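Local coordinates for protein CrmK (Actinoalloteichus sp. WH1-2216-6, PDB 5I1W) that binds FAD covalently through two linkages and probably works as an oxygen-dependent oxidoreductase of the FAD-linked, berberine-bridge-enzyme-like family, at residues Arg93-Val98 with Trp201-Asp206; Arg35-Thr40 with Val79-Met84. All coordinates share one frame; numbering follows the deposited sequence.

Contact 1 of 2, residues Arg93-Val98 with Trp201-Asp206; sequences RGAFEV and WLRSPD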
loop_
_atom_site.group_PDB
_atom_site.type_symbol
_atom_site.label_atom_id
_atom_site.label_comp_id
_atom_site.label_asym_id
_atom_site.label_seq_id
_atom_site.Cartn_x
_atom_site.Cartn_y
_atom_site.Cartn_z
ATOM N N ARG A 93 16.630 16.051 -21.098
ATOM C CA ARG A 93 15.367 16.072 -21.846
ATOM C C ARG A 93 14.330 17.021 -21.292
ATOM O O ARG A 93 13.352 17.282 -21.945
ATOM C CB ARG A 93 14.768 14.665 -21.908
ATOM C CG ARG A 93 15.444 13.751 -22.908
ATOM C CD ARG A 93 14.747 12.415 -22.994
ATOM N NE ARG A 93 15.718 11.421 -23.425
ATOM C CZ ARG A 93 16.025 11.152 -24.698
ATOM N NH1 ARG A 93 16.941 10.238 -24.952
ATOM N NH2 ARG A 93 15.435 11.792 -25.720
ATOM N N GLY A 94 14.488 17.527 -20.079
ATOM C CA GLY A 94 13.448 18.407 -19.548
ATOM C C GLY A 94 12.201 17.585 -19.185
ATOM O O GLY A 94 11.092 18.052 -19.344
ATOM N N ALA A 95 12.379 16.361 -18.688
ATOM C CA ALA A 95 11.221 15.498 -18.453
ATOM C C ALA A 95 11.529 14.528 -17.358
ATOM O O ALA A 95 12.695 14.237 -17.100
ATOM C CB ALA A 95 10.846 14.757 -19.740
ATOM N N PHE A 96 10.471 14.070 -16.694
ATOM C CA PHE A 96 10.573 13.079 -15.639
ATOM C C PHE A 96 10.689 11.701 -16.252
ATOM O O PHE A 96 9.916 11.342 -17.099
ATOM C CB PHE A 96 9.341 13.149 -14.748
ATOM C CG PHE A 96 9.259 14.412 -13.982
ATOM C CD1 PHE A 96 9.926 14.546 -12.812
ATOM C CD2 PHE A 96 8.547 15.492 -14.477
ATOM C CE1 PHE A 96 9.869 15.750 -12.122
ATOM C CE2 PHE A 96 8.464 16.670 -13.796
ATOM C CZ PHE A 96 9.114 16.800 -12.612
ATOM N N GLU A 97 11.675 10.954 -15.816
ATOM C CA GLU A 97 11.957 9.670 -16.322
ATOM C C GLU A 97 11.355 8.673 -15.354
ATOM O O GLU A 97 11.555 8.770 -14.142
ATOM C CB GLU A 97 13.444 9.514 -16.343
ATOM C CG GLU A 97 13.923 8.231 -16.956
ATOM C CD GLU A 97 15.462 8.117 -16.887
ATOM O OE1 GLU A 97 16.166 9.152 -17.091
ATOM O OE2 GLU A 97 15.965 6.993 -16.634
ATOM N N VAL A 98 10.672 7.698 -15.895
ATOM C CA VAL A 98 9.955 6.721 -15.111
ATOM C C VAL A 98 10.267 5.333 -15.628
ATOM O O VAL A 98 9.831 4.978 -16.700
ATOM C CB VAL A 98 8.455 7.034 -15.174
ATOM C CG1 VAL A 98 7.629 5.980 -14.450
ATOM C CG2 VAL A 98 8.221 8.362 -14.503
ATOM N N TRP A 201 9.288 9.003 -20.434
ATOM C CA TRP A 201 9.622 10.327 -20.060
ATOM C C TRP A 201 8.326 11.086 -20.155
ATOM O O TRP A 201 7.677 11.002 -21.176
ATOM C CB TRP A 201 10.616 10.935 -21.033
ATOM C CG TRP A 201 12.023 10.522 -20.777
ATOM C CD1 TRP A 201 12.844 11.075 -19.894
ATOM C CD2 TRP A 201 12.766 9.459 -21.402
ATOM N NE1 TRP A 201 14.047 10.461 -19.906
ATOM C CE2 TRP A 201 14.032 9.463 -20.836
ATOM C CE3 TRP A 201 12.483 8.528 -22.393
ATOM C CZ2 TRP A 201 15.039 8.560 -21.220
ATOM C CZ3 TRP A 201 13.481 7.659 -22.792
ATOM C CH2 TRP A 201 14.744 7.683 -22.207
ATOM N N LEU A 202 8.015 11.888 -19.132
ATOM C CA LEU A 202 6.756 12.598 -19.017
ATOM C C LEU A 202 6.970 14.084 -18.883
ATOM O O LEU A 202 7.780 14.523 -18.079
ATOM C CB LEU A 202 5.997 12.148 -17.782
ATOM C CG LEU A 202 5.802 10.640 -17.762
ATOM C CD1 LEU A 202 5.374 10.135 -16.393
ATOM C CD2 LEU A 202 4.784 10.243 -18.784
ATOM N N ARG A 203 6.161 14.847 -19.612
ATOM C CA ARG A 203 6.303 16.270 -19.659
ATOM C C ARG A 203 5.101 16.858 -20.316
ATOM O O ARG A 203 4.616 16.280 -21.275
ATOM C CB ARG A 203 7.477 16.565 -20.522
ATOM C CG ARG A 203 7.707 17.997 -20.773
ATOM C CD ARG A 203 8.885 18.045 -21.712
ATOM N NE ARG A 203 9.540 19.270 -21.423
ATOM C CZ ARG A 203 9.265 20.402 -22.023
ATOM N NH1 ARG A 203 8.358 20.437 -23.001
ATOM N NH2 ARG A 203 9.907 21.503 -21.637
ATOM N N SER A 204 4.600 17.977 -19.814
ATOM C CA SER A 204 3.499 18.672 -20.511
ATOM C C SER A 204 3.953 19.190 -21.870
ATOM O O SER A 204 5.010 19.719 -21.977
ATOM C CB SER A 204 2.964 19.862 -19.704
ATOM O OG SER A 204 2.494 19.446 -18.443
ATOM N N PRO A 205 3.126 19.045 -22.902
ATOM C CA PRO A 205 3.545 19.515 -24.217
ATOM C C PRO A 205 3.720 21.028 -24.298
ATOM O O PRO A 205 4.479 21.504 -25.112
ATOM C CB PRO A 205 2.441 19.018 -25.139
ATOM C CG PRO A 205 1.230 18.869 -24.265
ATOM C CD PRO A 205 1.765 18.468 -22.919
ATOM N N ASP A 206 3.079 21.769 -23.410
ATOM C CA ASP A 206 3.268 23.218 -23.331
ATOM C C ASP A 206 4.016 23.710 -22.078
ATOM O O ASP A 206 3.760 24.796 -21.587
ATOM C CB ASP A 206 1.888 23.869 -23.442
ATOM C CG ASP A 206 1.287 23.718 -24.857
ATOM O OD1 ASP A 206 1.805 22.902 -25.659
ATOM O OD2 ASP A 206 0.304 24.421 -25.177
#
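R93 lies over one face of the W201 indole, where strand 95-99 pairs antiparallel with strand 196-202 inside the five-stranded sheet of the FAD-binding domain. Extended from CG to NE, the arginine chain brings CD above the five-membered ring, 3.7 Å from its centroid and 7° off the normal, a CH-pi contact. The guanidinium follows over the six-membered ring, with R93 CZ 4.5 Å from that centroid; since its plane is turned 49° from the indole, this is a cation-pi contact without parallel stacking. The E97 chain runs beside the indole in the same direction; its CG, anti to the backbone N (chi1 -176°), comes 3.7 Å from W201 NE1. That N-H is spent on D90, while the E97 carboxylate forms a salt bridge with R199. Were W201 replaced by an alanine, the R93 guanidinium would probably lose its aromatic platform and D90 its indole donor. In the backbone behind these side chains, F96 and L202 form the antiparallel hydrogen-bonded pair, L202 N reaching F96 O at 2.8 Å. G94 and A95, opposite D90, make a G1 bulge, and R203 NE donates to G94 O at 2.9 Å, with the oxygen lying in the guanidinium plane.

Contact 2 of 2, residues Arg35-Thr40 with Val79-Met84; sequences RLPYST and VDLSSM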
loop_
_atom_site.group_PDB
_atom_site.type_symbol
_atom_site.label_atom_id
_atom_site.label_comp_id
_atom_site.label_asym_id
_atom_site.label_seq_id
_atom_site.Cartn_x
_atom_site.Cartn_y
_atom_site.Cartn_z
ATOM N N ARG A 35 13.454 -13.725 -15.365
ATOM C CA ARG A 35 14.661 -12.901 -15.435
ATOM C C ARG A 35 14.360 -11.539 -14.795
ATOM O O ARG A 35 13.418 -10.873 -15.176
ATOM C CB ARG A 35 15.073 -12.761 -16.867
ATOM C CG ARG A 35 16.202 -11.816 -17.134
ATOM C CD ARG A 35 17.547 -12.304 -16.605
ATOM N NE ARG A 35 17.844 -13.691 -16.947
ATOM C CZ ARG A 35 18.483 -14.077 -18.039
ATOM N NH1 ARG A 35 18.914 -13.186 -18.935
ATOM N NH2 ARG A 35 18.703 -15.354 -18.220
ATOM N N LEU A 36 15.137 -11.130 -13.797
ATOM C CA LEU A 36 14.967 -9.790 -13.204
ATOM C C LEU A 36 16.124 -8.871 -13.564
ATOM O O LEU A 36 17.148 -8.960 -12.916
ATOM C CB LEU A 36 14.899 -9.880 -11.687
ATOM C CG LEU A 36 13.509 -10.226 -11.170
ATOM C CD1 LEU A 36 13.247 -11.703 -11.401
ATOM C CD2 LEU A 36 13.417 -9.897 -9.695
ATOM N N PRO A 37 15.959 -7.976 -14.552
ATOM C CA PRO A 37 17.090 -7.132 -14.955
ATOM C C PRO A 37 17.153 -5.790 -14.194
ATOM O O PRO A 37 16.163 -5.355 -13.554
ATOM C CB PRO A 37 16.831 -6.938 -16.424
ATOM C CG PRO A 37 15.328 -6.830 -16.471
ATOM C CD PRO A 37 14.818 -7.783 -15.450
ATOM N N TYR A 38 18.342 -5.188 -14.234
ATOM C CA TYR A 38 18.654 -3.940 -13.529
ATOM C C TYR A 38 18.912 -2.783 -14.460
ATOM O O TYR A 38 18.883 -1.674 -14.026
ATOM C CB TYR A 38 19.853 -4.119 -12.612
ATOM C CG TYR A 38 19.555 -5.117 -11.547
ATOM C CD1 TYR A 38 18.731 -4.779 -10.478
ATOM C CD2 TYR A 38 20.040 -6.411 -11.622
ATOM C CE1 TYR A 38 18.416 -5.694 -9.491
ATOM C CE2 TYR A 38 19.744 -7.342 -10.645
ATOM C CZ TYR A 38 18.923 -6.979 -9.581
ATOM O OH TYR A 38 18.599 -7.900 -8.615
ATOM N N SER A 39 19.120 -3.044 -15.752
ATOM C CA SER A 39 19.425 -2.004 -16.679
ATOM C C SER A 39 18.883 -2.374 -18.038
ATOM O O SER A 39 18.578 -3.542 -18.314
ATOM C CB SER A 39 20.934 -1.865 -16.769
ATOM O OG SER A 39 21.510 -3.014 -17.370
ATOM N N THR A 40 18.803 -1.384 -18.910
ATOM C CA THR A 40 18.346 -1.606 -20.266
ATOM C C THR A 40 19.153 -2.686 -21.025
ATOM O O THR A 40 18.564 -3.480 -21.732
ATOM C CB THR A 40 18.362 -0.287 -21.044
ATOM O OG1 THR A 40 17.438 0.620 -20.438
ATOM C CG2 THR A 40 17.957 -0.507 -22.496
ATOM N N VAL A 79 10.183 -11.736 -18.124
ATOM C CA VAL A 79 11.082 -10.671 -17.703
ATOM C C VAL A 79 10.290 -9.769 -16.746
ATOM O O VAL A 79 9.345 -9.104 -17.141
ATOM C CB VAL A 79 11.609 -9.854 -18.903
ATOM C CG1 VAL A 79 12.429 -8.680 -18.451
ATOM C CG2 VAL A 79 12.430 -10.716 -19.837
ATOM N N ASP A 80 10.676 -9.782 -15.474
ATOM C CA ASP A 80 10.017 -8.998 -14.433
ATOM C C ASP A 80 10.844 -7.742 -14.206
ATOM O O ASP A 80 12.032 -7.820 -13.904
ATOM C CB ASP A 80 9.928 -9.835 -13.163
ATOM C CG ASP A 80 8.945 -9.284 -12.152
ATOM O OD1 ASP A 80 8.912 -8.040 -11.925
ATOM O OD2 ASP A 80 8.202 -10.129 -11.559
ATOM N N LEU A 81 10.217 -6.582 -14.412
ATOM C CA LEU A 81 10.886 -5.296 -14.329
ATOM C C LEU A 81 10.735 -4.629 -12.952
ATOM O O LEU A 81 11.051 -3.464 -12.783
ATOM C CB LEU A 81 10.381 -4.367 -15.411
ATOM C CG LEU A 81 10.667 -4.910 -16.815
ATOM C CD1 LEU A 81 10.147 -3.931 -17.860
ATOM C CD2 LEU A 81 12.145 -5.145 -17.053
ATOM N N SER A 82 10.297 -5.373 -11.952
ATOM C CA SER A 82 10.033 -4.772 -10.634
ATOM C C SER A 82 11.265 -4.194 -10.001
ATOM O O SER A 82 11.161 -3.368 -9.147
ATOM C CB SER A 82 9.389 -5.792 -9.678
ATOM O OG SER A 82 10.300 -6.846 -9.416
ATOM N N SER A 83 12.444 -4.610 -10.407
ATOM C CA SER A 83 13.672 -3.964 -9.909
ATOM C C SER A 83 14.181 -2.789 -10.752
ATOM O O SER A 83 15.249 -2.276 -10.504
ATOM C CB SER A 83 14.786 -4.996 -9.798
ATOM O OG SER A 83 14.407 -6.048 -8.921
ATOM N N MET A 84 13.450 -2.374 -11.764
ATOM C CA MET A 84 13.777 -1.108 -12.444
ATOM C C MET A 84 12.639 -0.160 -12.144
ATOM O O MET A 84 11.633 -0.137 -12.857
ATOM C CB MET A 84 13.924 -1.336 -13.936
ATOM C CG MET A 84 15.227 -2.009 -14.320
ATOM S SD MET A 84 15.191 -2.641 -16.016
ATOM C CE MET A 84 15.266 -1.116 -16.988
HETATM O O HOH W 1 13.805 -5.971 -12.779
#
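Parallel strands 33-36 and 77-80 of the small mixed sheet in the FAD-binding domain end side by side here, and the loops that leave them stay in touch. R35 pairs with V79, and D80 N donates to R35 O across the strands, 3.0 Å with an angle of 155° at the hydrogen. Beyond it the P37 ring takes over: its CD sits 3.9 Å from V79 CG1, the two side chains crossing at about a right angle, and its CG lies 3.6 Å from L81 CD2. L81 also touches the bound FAD, so P37 packs against a residue of the cofactor site. A water bridges the diverging backbones, donating to P37 O at 2.6 Å and to D80 O while accepting from S83 N; three bonds thus fix it between the chains. D80 OD1 receives S82 N through its anti lone pair, an Asx turn, and D80 OD2 forms a salt bridge with R60. Residues L81 to M84 form a type I turn that carries S83 CB to within 3.7 Å of Y38 CE1; the Y38 and S83 hydroxyls both meet N114 of the second subunit, which places this turn at the dimer interface. M84 bends at chi3 (72°) and runs past the P37 and Y38 carbonyls, ending with CE 4.0 Å from T40 N, at the start of helix 40-52.

Overall arrangement
Both segments of contact 2 precede those of contact 1 in the sequence; the centres are 22 Å apart and the nearest atoms about 6 Å, so the contacts do not meet. Each belongs to a different sheet of the FAD-binding half: 35-40 with 79-84 joins parallel strands of the four-stranded mixed sheet, whereas 93-98 with 201-206 joins antiparallel neighbours in the five-stranded one. The five-stranded sheet connects the two sites: T40 OG1 of contact 2 hydrogen-bonds E156 and R199, which also neighbour W201 and E97 of contact 1. Contact 2 thus borders both cofactor, through L81, and second subunit, while contact 1 joins strands farther from FAD, the V98 side chain lying about 10 Å from it.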